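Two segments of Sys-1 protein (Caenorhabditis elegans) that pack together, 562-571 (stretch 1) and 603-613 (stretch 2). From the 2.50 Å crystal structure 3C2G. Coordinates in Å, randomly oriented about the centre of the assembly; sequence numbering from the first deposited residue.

Stretch 1 562-571: KPTFIHNVLV
Stretch 2, residues 603-613: SDIAKAANSLL

Two helices, 563-571 and 603-613, run in broadly the same direction, their N-to-C axes inclined at a signed crossing angle of 25° with a closest approach of 9.0 Å. The register is fixed by two close CA pairs: CA of H567 to CA of I605 at 5.3 Å and CA of L570 to CA of A608 at 5.9 Å. Phi and psi lie near -65°/-43° along most of both segments. No hydrogen bond crosses between them; they bury 417 Å² together, and apolar side-chain packing makes up most of the contacts.

K562 (phi/psi -63/116) occupies the N-cap position and stays clear of the partner. The carbonyl O of K562 accepts from I566 N at 3.2 Å, starting the helical pattern. P563 has no amide N-H, a lack that costs little in the first turn, where no helical acceptor precedes it; its ring adopts a C-gamma endo pucker. O of P563 lies 3.7 Å from CD1 of I605, and CB of P563 lies 4.3 Å from the same atom. T564 points away, and F565 (chi1 179°, chi2 55°) is buried without touching stretch 2.

I566 (m, t) points toward the partner, its CG2 3.9 Å from CG2 of I605. The latter, also m, t, starts sideways but brings its end closer, and inserts as a knob among P563, I566, H567 and L570. An extended branched side chain suits this pocket, filling it with methyl groups.

H567 (chi1 180°, chi2 73°) leaves its backbone sideways, and its ring end comes nearer stretch 2, beside D604. CE1 of H567 approaches CB of D604 at 3.8 Å, and O of D604 lies at the ring edge, 3.8 Å from ND1 of H567. O of D604 already accepts from A608 N at 3.0 Å, within its own helix. CB of H567 sits 4.2 Å from CG1 of I605, so the residue combines an aliphatic contact with a partly exposed polar ring.

N568 (chi1 -83°, chi2 -12°) is out of reach and V569 (t) stands sideways; CG1 of V569 comes no nearer than 6.3 Å, to CD2 of L612.

L570 (m, t) loses the most area to the partner, 99 Å², as the reciprocal knob among I605, A608, A609 and L612. CB of L570 meets CB of A608 at 3.7 Å, the small alanine side chain accompanying the close backbone approach here. CD1 of L570 lies 3.6 Å from O of I605 and 3.7 Å from CG2 of I605, while CD2 of L570 reaches CD2 of L612 (t, p) at 3.8 Å. V571 (t) points away, yet its CG2 remains 4.3 Å from CB of A608, closing the contact.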

# COMPACT_ATOMS: atom_id res chain seq x y z
N LYS A 562 -10.77 8.48 -31.00
CA LYS A 562 -10.61 7.03 -31.01
C LYS A 562 -11.51 6.41 -32.09
O LYS A 562 -12.73 6.52 -32.03
CB LYS A 562 -10.94 6.48 -29.63
CG LYS A 562 -10.44 5.08 -29.36
CD LYS A 562 -10.53 4.77 -27.88
CE LYS A 562 -10.04 3.36 -27.57
NZ LYS A 562 -10.08 3.09 -26.11
N PRO A 563 -10.89 5.77 -33.10
CA PRO A 563 -11.59 5.30 -34.31
C PRO A 563 -12.55 4.13 -34.06
O PRO A 563 -13.59 4.03 -34.71
CB PRO A 563 -10.46 4.86 -35.23
CG PRO A 563 -9.35 4.48 -34.31
CD PRO A 563 -9.45 5.43 -33.15
N THR A 564 -12.18 3.25 -33.14
CA THR A 564 -13.00 2.10 -32.80
C THR A 564 -14.25 2.51 -32.02
O THR A 564 -15.29 1.85 -32.10
CB THR A 564 -12.17 1.03 -32.03
OG1 THR A 564 -13.01 -0.07 -31.67
CG2 THR A 564 -11.54 1.62 -30.76
N PHE A 565 -14.15 3.60 -31.27
CA PHE A 565 -15.28 4.14 -30.51
C PHE A 565 -16.31 4.77 -31.44
O PHE A 565 -17.50 4.52 -31.32
CB PHE A 565 -14.79 5.14 -29.45
CG PHE A 565 -15.90 5.76 -28.63
CD1 PHE A 565 -16.82 4.97 -27.95
CD2 PHE A 565 -16.00 7.15 -28.53
CE1 PHE A 565 -17.84 5.56 -27.18
CE2 PHE A 565 -17.01 7.74 -27.77
CZ PHE A 565 -17.93 6.94 -27.10
N ILE A 566 -15.82 5.59 -32.38
CA ILE A 566 -16.63 6.21 -33.42
C ILE A 566 -17.39 5.16 -34.23
O ILE A 566 -18.61 5.25 -34.43
CB ILE A 566 -15.75 7.06 -34.37
CG1 ILE A 566 -15.11 8.23 -33.60
CG2 ILE A 566 -16.55 7.55 -35.58
CD1 ILE A 566 -14.05 8.98 -34.40
N HIS A 567 -16.66 4.15 -34.69
CA HIS A 567 -17.25 3.09 -35.48
C HIS A 567 -18.32 2.38 -34.66
O HIS A 567 -19.39 2.06 -35.19
CB HIS A 567 -16.19 2.09 -35.95
CG HIS A 567 -16.74 0.97 -36.77
ND1 HIS A 567 -17.18 1.14 -38.07
CD2 HIS A 567 -16.92 -0.34 -36.48
CE1 HIS A 567 -17.61 -0.02 -38.54
NE2 HIS A 567 -17.47 -0.93 -37.59
N ASN A 568 -18.04 2.15 -33.38
CA ASN A 568 -18.98 1.44 -32.51
C ASN A 568 -20.26 2.25 -32.31
O ASN A 568 -21.38 1.72 -32.35
CB ASN A 568 -18.33 1.09 -31.17
CG ASN A 568 -17.52 -0.20 -31.24
OD1 ASN A 568 -17.60 -0.95 -32.21
ND2 ASN A 568 -16.75 -0.46 -30.20
N VAL A 569 -20.08 3.54 -32.11
CA VAL A 569 -21.18 4.45 -31.90
C VAL A 569 -22.06 4.50 -33.14
O VAL A 569 -23.28 4.43 -33.04
CB VAL A 569 -20.68 5.84 -31.49
CG1 VAL A 569 -21.69 6.91 -31.80
CG2 VAL A 569 -20.32 5.83 -30.00
N LEU A 570 -21.43 4.58 -34.31
CA LEU A 570 -22.18 4.61 -35.57
C LEU A 570 -22.98 3.33 -35.78
O LEU A 570 -24.16 3.39 -36.14
CB LEU A 570 -21.25 4.84 -36.76
CG LEU A 570 -20.56 6.20 -36.82
CD1 LEU A 570 -19.38 6.17 -37.79
CD2 LEU A 570 -21.55 7.28 -37.19
N VAL A 571 -22.34 2.20 -35.54
CA VAL A 571 -22.95 0.90 -35.82
C VAL A 571 -24.10 0.61 -34.87
O VAL A 571 -25.15 0.15 -35.31
CB VAL A 571 -21.89 -0.22 -35.79
CG1 VAL A 571 -22.54 -1.62 -35.83
CG2 VAL A 571 -20.91 -0.06 -36.96
N SER A 603 -12.49 3.84 -44.04
CA SER A 603 -13.58 3.38 -44.91
C SER A 603 -14.74 2.73 -44.15
O SER A 603 -15.89 2.83 -44.57
CB SER A 603 -13.04 2.44 -45.99
OG SER A 603 -12.14 1.48 -45.44
N ASP A 604 -14.42 2.05 -43.04
CA ASP A 604 -15.45 1.44 -42.19
C ASP A 604 -16.34 2.52 -41.57
O ASP A 604 -17.57 2.44 -41.64
CB ASP A 604 -14.82 0.57 -41.10
CG ASP A 604 -14.29 -0.76 -41.63
OD1 ASP A 604 -14.95 -1.35 -42.52
OD2 ASP A 604 -13.24 -1.22 -41.15
N ILE A 605 -15.70 3.54 -40.99
CA ILE A 605 -16.40 4.68 -40.42
C ILE A 605 -17.28 5.35 -41.47
O ILE A 605 -18.48 5.55 -41.25
CB ILE A 605 -15.43 5.70 -39.78
CG1 ILE A 605 -14.75 5.08 -38.55
CG2 ILE A 605 -16.15 6.99 -39.40
CD1 ILE A 605 -13.70 5.96 -37.89
N ALA A 606 -16.70 5.66 -42.63
CA ALA A 606 -17.43 6.30 -43.72
C ALA A 606 -18.66 5.50 -44.15
O ALA A 606 -19.73 6.07 -44.36
CB ALA A 606 -16.50 6.55 -44.90
N LYS A 607 -18.51 4.18 -44.27
CA LYS A 607 -19.63 3.31 -44.65
C LYS A 607 -20.76 3.32 -43.62
O LYS A 607 -21.94 3.37 -43.97
CB LYS A 607 -19.15 1.88 -44.91
N ALA A 608 -20.39 3.26 -42.34
CA ALA A 608 -21.37 3.27 -41.25
C ALA A 608 -22.11 4.60 -41.20
O ALA A 608 -23.34 4.64 -41.03
CB ALA A 608 -20.69 3.00 -39.93
N ALA A 609 -21.35 5.68 -41.37
CA ALA A 609 -21.87 7.04 -41.34
C ALA A 609 -23.05 7.26 -42.29
O ALA A 609 -24.12 7.68 -41.84
CB ALA A 609 -20.76 8.04 -41.61
N ASN A 610 -22.88 6.98 -43.58
CA ASN A 610 -23.98 7.22 -44.51
C ASN A 610 -25.12 6.21 -44.43
O ASN A 610 -26.27 6.56 -44.72
CB ASN A 610 -23.52 7.51 -45.96
CG ASN A 610 -22.48 6.53 -46.47
OD1 ASN A 610 -22.73 5.32 -46.54
ND2 ASN A 610 -21.32 7.04 -46.85
N SER A 611 -24.81 5.00 -43.98
CA SER A 611 -25.87 4.04 -43.64
C SER A 611 -26.75 4.60 -42.53
O SER A 611 -27.97 4.49 -42.59
CB SER A 611 -25.29 2.70 -43.22
OG SER A 611 -24.29 2.26 -44.11
N LEU A 612 -26.12 5.21 -41.52
CA LEU A 612 -26.85 5.85 -40.42
C LEU A 612 -27.56 7.13 -40.87
O LEU A 612 -28.67 7.42 -40.42
CB LEU A 612 -25.91 6.12 -39.23
CG LEU A 612 -26.46 6.81 -37.97
CD1 LEU A 612 -27.63 6.06 -37.35
CD2 LEU A 612 -25.37 7.00 -36.95
N LEU A 613 -26.91 7.89 -41.76
CA LEU A 613 -27.50 9.13 -42.30
C LEU A 613 -28.88 8.93 -42.95
O LEU A 613 -29.80 9.72 -42.71
CB LEU A 613 -26.53 9.77 -43.30
CG LEU A 613 -26.75 11.23 -43.71
CD1 LEU A 613 -26.54 12.19 -42.54
CD2 LEU A 613 -25.83 11.59 -44.88